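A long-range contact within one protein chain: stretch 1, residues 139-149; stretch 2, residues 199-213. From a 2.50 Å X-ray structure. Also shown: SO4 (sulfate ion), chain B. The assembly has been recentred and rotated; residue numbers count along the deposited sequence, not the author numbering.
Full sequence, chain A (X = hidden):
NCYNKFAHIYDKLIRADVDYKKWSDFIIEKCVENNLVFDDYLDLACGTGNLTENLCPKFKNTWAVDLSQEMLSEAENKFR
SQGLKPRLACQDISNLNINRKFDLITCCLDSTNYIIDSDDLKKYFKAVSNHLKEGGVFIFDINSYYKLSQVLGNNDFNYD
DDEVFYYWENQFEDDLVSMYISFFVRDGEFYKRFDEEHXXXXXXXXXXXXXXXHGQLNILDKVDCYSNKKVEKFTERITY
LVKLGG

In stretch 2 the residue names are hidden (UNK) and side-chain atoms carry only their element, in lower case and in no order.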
# COMPACT_ATOMS: atom_id res chain seq x y z
N ILE A 139 -0.45 4.03 -9.60
CA ILE A 139 -1.64 3.71 -8.80
C ILE A 139 -1.31 3.51 -7.32
O ILE A 139 -0.43 2.71 -6.97
CB ILE A 139 -2.33 2.44 -9.37
CG1 ILE A 139 -2.74 2.70 -10.82
CG2 ILE A 139 -3.54 2.09 -8.54
CD1 ILE A 139 -3.42 1.52 -11.50
N PHE A 140 -2.00 4.23 -6.45
CA PHE A 140 -1.78 4.12 -5.01
C PHE A 140 -3.07 4.42 -4.26
O PHE A 140 -3.95 5.09 -4.78
CB PHE A 140 -0.69 5.09 -4.56
CG PHE A 140 -1.12 6.54 -4.57
CD1 PHE A 140 -1.54 7.16 -3.40
CD2 PHE A 140 -1.07 7.29 -5.74
CE1 PHE A 140 -1.92 8.51 -3.40
CE2 PHE A 140 -1.45 8.65 -5.74
CZ PHE A 140 -1.87 9.25 -4.57
N ASP A 141 -3.18 3.93 -3.02
CA ASP A 141 -4.37 4.21 -2.24
C ASP A 141 -4.01 4.76 -0.89
O ASP A 141 -2.87 4.65 -0.44
CB ASP A 141 -5.21 2.95 -2.06
CG ASP A 141 -4.55 1.93 -1.16
OD1 ASP A 141 -4.44 2.18 0.07
OD2 ASP A 141 -4.13 0.88 -1.68
N ILE A 142 -4.99 5.37 -0.24
CA ILE A 142 -4.79 5.92 1.08
C ILE A 142 -6.05 5.70 1.90
O ILE A 142 -7.13 5.46 1.35
CB ILE A 142 -4.53 7.43 1.04
CG1 ILE A 142 -5.79 8.17 0.60
CG2 ILE A 142 -3.36 7.72 0.10
CD1 ILE A 142 -5.70 9.68 0.71
N ASN A 143 -5.90 5.75 3.21
CA ASN A 143 -7.05 5.62 4.07
C ASN A 143 -7.57 7.04 4.05
O ASN A 143 -6.78 8.00 4.08
CB ASN A 143 -6.66 5.20 5.49
CG ASN A 143 -6.56 3.69 5.64
OD1 ASN A 143 -7.40 2.95 5.12
ND2 ASN A 143 -5.55 3.23 6.35
N SER A 144 -8.88 7.18 3.94
CA SER A 144 -9.51 8.48 3.86
C SER A 144 -9.39 9.23 5.18
O SER A 144 -9.17 8.64 6.23
CB SER A 144 -10.97 8.33 3.52
OG SER A 144 -11.65 7.71 4.59
N TYR A 145 -9.53 10.54 5.10
CA TYR A 145 -9.44 11.37 6.29
C TYR A 145 -10.56 10.98 7.26
O TYR A 145 -10.37 11.03 8.47
CB TYR A 145 -9.59 12.84 5.91
CG TYR A 145 -9.38 13.77 7.07
CD1 TYR A 145 -8.10 14.26 7.36
CD2 TYR A 145 -10.43 14.11 7.91
CE1 TYR A 145 -7.88 15.08 8.46
CE2 TYR A 145 -10.22 14.92 9.01
CZ TYR A 145 -8.95 15.40 9.29
OH TYR A 145 -8.76 16.19 10.39
N TYR A 146 -11.71 10.60 6.73
CA TYR A 146 -12.83 10.24 7.58
C TYR A 146 -12.58 8.93 8.30
O TYR A 146 -12.95 8.77 9.46
CB TYR A 146 -14.09 10.12 6.74
CG TYR A 146 -15.33 9.81 7.54
CD1 TYR A 146 -15.99 10.80 8.28
CD2 TYR A 146 -15.86 8.51 7.56
CE1 TYR A 146 -17.15 10.51 9.01
CE2 TYR A 146 -17.01 8.21 8.28
CZ TYR A 146 -17.65 9.21 8.99
OH TYR A 146 -18.80 8.90 9.66
N LYS A 147 -11.93 8.00 7.61
CA LYS A 147 -11.63 6.69 8.17
C LYS A 147 -10.69 6.78 9.37
O LYS A 147 -10.93 6.17 10.40
CB LYS A 147 -11.02 5.82 7.07
CG LYS A 147 -11.15 4.34 7.30
CD LYS A 147 -9.97 3.80 8.07
CE LYS A 147 -9.94 2.28 7.99
NZ LYS A 147 -11.23 1.70 8.46
N LEU A 148 -9.63 7.57 9.24
CA LEU A 148 -8.68 7.69 10.34
C LEU A 148 -9.18 8.57 11.47
O LEU A 148 -8.96 8.27 12.65
CB LEU A 148 -7.36 8.23 9.82
CG LEU A 148 -6.76 7.46 8.64
CD1 LEU A 148 -5.51 8.19 8.17
CD2 LEU A 148 -6.45 6.02 9.04
N SER A 149 -9.85 9.67 11.13
CA SER A 149 -10.33 10.61 12.14
C SER A 149 -11.61 10.17 12.87
O SER A 149 -11.73 10.38 14.08
CB SER A 149 -10.56 11.98 11.51
OG SER A 149 -11.62 11.94 10.58
N UNK A 199 1.93 4.56 12.67
CA UNK A 199 1.42 5.92 12.72
C UNK A 199 1.05 6.33 11.31
O UNK A 199 1.87 6.22 10.40
o UNK A 199 4.27 8.90 14.32
c UNK A 199 3.15 8.64 14.83
c UNK A 199 2.06 8.08 13.91
o UNK A 199 2.88 8.81 16.04
c UNK A 199 2.52 6.81 13.26
N UNK A 200 -0.19 6.77 11.11
CA UNK A 200 -0.66 7.20 9.79
C UNK A 200 -1.22 8.62 9.86
O UNK A 200 -1.88 9.00 10.84
c UNK A 200 -2.26 4.13 7.85
c UNK A 200 -1.19 4.96 8.58
c UNK A 200 -1.74 6.24 9.25
o UNK A 200 -3.25 4.71 7.33
o UNK A 200 -2.09 2.89 7.76
N UNK A 201 -0.96 9.43 8.84
CA UNK A 201 -1.48 10.79 8.84
C UNK A 201 -2.76 10.83 8.04
O UNK A 201 -2.88 10.17 7.01
n UNK A 201 -0.18 17.03 7.31
n UNK A 201 0.67 14.95 7.83
c UNK A 201 -0.49 11.79 8.25
c UNK A 201 0.86 16.24 7.57
n UNK A 201 2.09 16.76 7.58
c UNK A 201 -0.64 14.30 7.83
c UNK A 201 -0.72 13.18 8.83
N UNK A 202 -3.71 11.62 8.51
CA UNK A 202 -4.97 11.74 7.81
C UNK A 202 -4.91 12.90 6.84
O UNK A 202 -5.10 14.05 7.22
c UNK A 202 -6.10 11.93 8.81
N UNK A 203 -4.63 12.59 5.58
CA UNK A 203 -4.53 13.59 4.53
C UNK A 203 -5.87 13.85 3.85
O UNK A 203 -6.63 12.91 3.58
c UNK A 203 -2.07 13.23 3.89
c UNK A 203 0.63 13.40 4.59
o UNK A 203 1.96 13.49 4.93
c UNK A 203 -3.52 13.15 3.47
c UNK A 203 -0.13 14.55 4.50
c UNK A 203 0.05 12.16 4.33
c UNK A 203 -1.47 14.46 4.16
c UNK A 203 -1.29 12.08 3.98
N UNK A 204 -6.16 15.11 3.58
CA UNK A 204 -7.41 15.47 2.91
C UNK A 204 -7.18 15.41 1.41
O UNK A 204 -6.10 15.75 0.93
c UNK A 204 -7.85 16.88 3.31
n UNK A 204 -10.07 19.68 6.79
c UNK A 204 -8.24 16.99 4.78
c UNK A 204 -8.86 18.33 5.09
c UNK A 204 -9.42 18.36 6.50
N UNK A 205 -8.19 14.97 0.67
CA UNK A 205 -8.07 14.86 -0.78
C UNK A 205 -7.56 16.14 -1.41
O UNK A 205 -6.86 16.13 -2.42
c UNK A 205 -11.36 12.95 -1.28
o UNK A 205 -12.25 13.04 -0.39
o UNK A 205 -11.60 12.68 -2.48
c UNK A 205 -9.42 14.50 -1.37
c UNK A 205 -9.94 13.20 -0.87
N UNK A 206 -7.93 17.26 -0.80
CA UNK A 206 -7.51 18.57 -1.27
C UNK A 206 -6.00 18.68 -1.14
O UNK A 206 -5.32 19.17 -2.05
c UNK A 206 -8.20 19.64 -0.43
o UNK A 206 -8.60 23.28 -0.33
c UNK A 206 -8.03 21.05 -0.94
c UNK A 206 -8.59 22.08 0.03
o UNK A 206 -9.01 21.69 1.15
N UNK A 207 -5.47 18.20 -0.02
CA UNK A 207 -4.03 18.23 0.24
C UNK A 207 -3.27 17.28 -0.68
O UNK A 207 -2.18 17.58 -1.14
c UNK A 207 -3.74 17.84 1.68
o UNK A 207 -4.53 20.00 2.30
c UNK A 207 -4.31 18.82 2.68
o UNK A 207 -4.53 18.40 3.84
N UNK A 208 -3.85 16.11 -0.90
CA UNK A 208 -3.21 15.13 -1.76
C UNK A 208 -3.14 15.67 -3.18
O UNK A 208 -2.10 15.61 -3.83
c UNK A 208 -3.46 12.90 -2.87
c UNK A 208 -3.99 13.80 -1.76
c UNK A 208 -2.46 12.65 -0.05
c UNK A 208 -3.86 13.13 -0.39
N UNK A 209 -4.27 16.19 -3.65
CA UNK A 209 -4.35 16.73 -4.99
C UNK A 209 -3.29 17.81 -5.18
O UNK A 209 -2.62 17.85 -6.22
c UNK A 209 -7.89 15.81 -5.22
c UNK A 209 -5.75 17.28 -5.24
o UNK A 209 -8.80 16.64 -4.99
c UNK A 209 -6.65 16.28 -5.99
o UNK A 209 -7.94 14.62 -4.85
N UNK A 210 -3.12 18.67 -4.18
CA UNK A 210 -2.12 19.74 -4.26
C UNK A 210 -0.71 19.14 -4.31
O UNK A 210 0.07 19.47 -5.19
c UNK A 210 -2.26 20.68 -3.06
c UNK A 210 -1.45 21.97 -3.20
c UNK A 210 -1.67 22.96 -2.05
n UNK A 210 0.56 22.64 -0.89
c UNK A 210 -0.94 22.56 -0.77
N UNK A 211 -0.40 18.25 -3.37
CA UNK A 211 0.91 17.61 -3.31
C UNK A 211 1.21 16.82 -4.58
O UNK A 211 2.36 16.69 -4.98
c UNK A 211 0.83 17.39 -0.77
c UNK A 211 1.00 18.77 -0.67
c UNK A 211 0.99 16.68 -2.10
c UNK A 211 0.51 16.68 0.39
c UNK A 211 0.56 18.71 1.69
o UNK A 211 0.47 19.36 2.90
c UNK A 211 0.37 17.33 1.62
c UNK A 211 0.87 19.43 0.55
N UNK A 212 0.17 16.28 -5.22
CA UNK A 212 0.37 15.54 -6.45
C UNK A 212 0.87 16.49 -7.52
O UNK A 212 1.89 16.24 -8.15
c UNK A 212 -1.26 13.52 -6.34
c UNK A 212 -2.59 13.06 -6.92
c UNK A 212 -0.17 12.53 -6.68
c UNK A 212 -0.93 14.89 -6.91
N UNK A 213 0.13 17.57 -7.73
CA UNK A 213 0.48 18.57 -8.73
C UNK A 213 1.92 19.03 -8.52
O UNK A 213 2.66 19.27 -9.47
c UNK A 213 -1.85 19.53 -9.24
c UNK A 213 -1.81 19.54 -10.76
c UNK A 213 -3.20 19.65 -11.38
n UNK A 213 -3.11 19.94 -12.84
c UNK A 213 -0.47 19.77 -8.64
S SO4 B . -11.55 17.12 1.63
O1 SO4 B . -12.44 16.25 0.82
O2 SO4 B . -10.51 17.69 0.75
O3 SO4 B . -12.35 18.21 2.23
O4 SO4 B . -10.92 16.32 2.70

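Position 199 lies in a strand. Its side chain has three carbons, the third carrying two oxygens. This is a carboxylate on a two-carbon arm, so it is Glu199. It does not reach stretch 1.

Position 200 has the same atoms, three carbons and two oxygens on the last. CA-to-CB points toward stretch 1, and one oxygen meets the Asn143 amide. This is Glu200. Asn143 ND2 donates to Glu200 OE1 at 2.9 Å, with a nearly straight angle of 163°.

Position 201 has three carbons, a nitrogen, then a carbon carrying two more nitrogens. That guanidinium makes it Arg201. Its CA-to-CB bond points away from stretch 1, but the backbone still makes contact: Leu148 CD1 lies 3.5 Å from Arg201 O.

Position 202 has a single side-chain carbon, so it is Ala202. The CA-to-CB bond points toward stretch 1, and Ala202 CB is 3.4 Å from Tyr145 CD1 and 3.8 Å from Leu148 CD1. The small side chain accompanies a close backbone approach, with the CA atoms of Tyr145 and Ala202 4.7 Å apart.

Position 203 has one carbon, then a ring of six carbons bearing an oxygen. It is Tyr203. Its CA-to-CB bond points away from stretch 1, and the backbone makes the contact: Tyr203 O is 3.8 Å from Tyr145 CB.

Position 204 has four carbons in a row ending in nitrogen, so it is Lys204. Its extended chain passes over one face of the Tyr145 ring. Lys204 CE sits 4.1 Å from the centroid of the Tyr145 ring, a CH-pi contact. Lys204 NZ is 5.4 Å from the centroid of the Tyr145 ring, at most a weak attraction. Lys204 is also the N-cap of the helix that follows.

Positions 205 and 206 each have three carbons with two oxygens on the third. They are Glu205 and Glu206, and neither makes a contact with stretch 1. Glu206 N donates to O2 of the sulfate at 3.0 Å.

Position 207 has two carbons, the second carrying two oxygens. The shorter acid is Asp207. Its CA-to-CB bond points toward stretch 1, but the side chain makes no contact.

Position 208 has four carbons, forked at the first, with one arm two carbons long. This is Ile208. Ile208 CG1 is 4.1 Å from Ile142 CD1, and Ile208 CG2 is 4.3 Å from Phe140 CZ, at the ring edge.

Position 209 is another three-carbon acid, Glu209. Position 210 has four carbons and a terminal nitrogen, Lys210. Position 211 has one carbon, then a six-carbon ring with one oxygen, Tyr211. None of these three touches stretch 1.

Position 212 has four carbons forked at the second, so it is Leu212. Leu212 CD2 is 4.2 Å from Phe140 CE2. Position 213 is a four-carbon amine, Lys213, out of reach.

The contact has three parts. Ile208 packs on Phe140 and Ile142, and Leu212, one helical turn on, meets Phe140. Ala202 and Lys204 pack against Tyr145, Ala202 O at the ring edge and Lys204 over one face, while Ala202 also meets Leu148. The Asn143 to Glu200 hydrogen bond adds a polar tie between two buried residues.

Stretch 2 (199-213) EERAYKEEDIEKYLK
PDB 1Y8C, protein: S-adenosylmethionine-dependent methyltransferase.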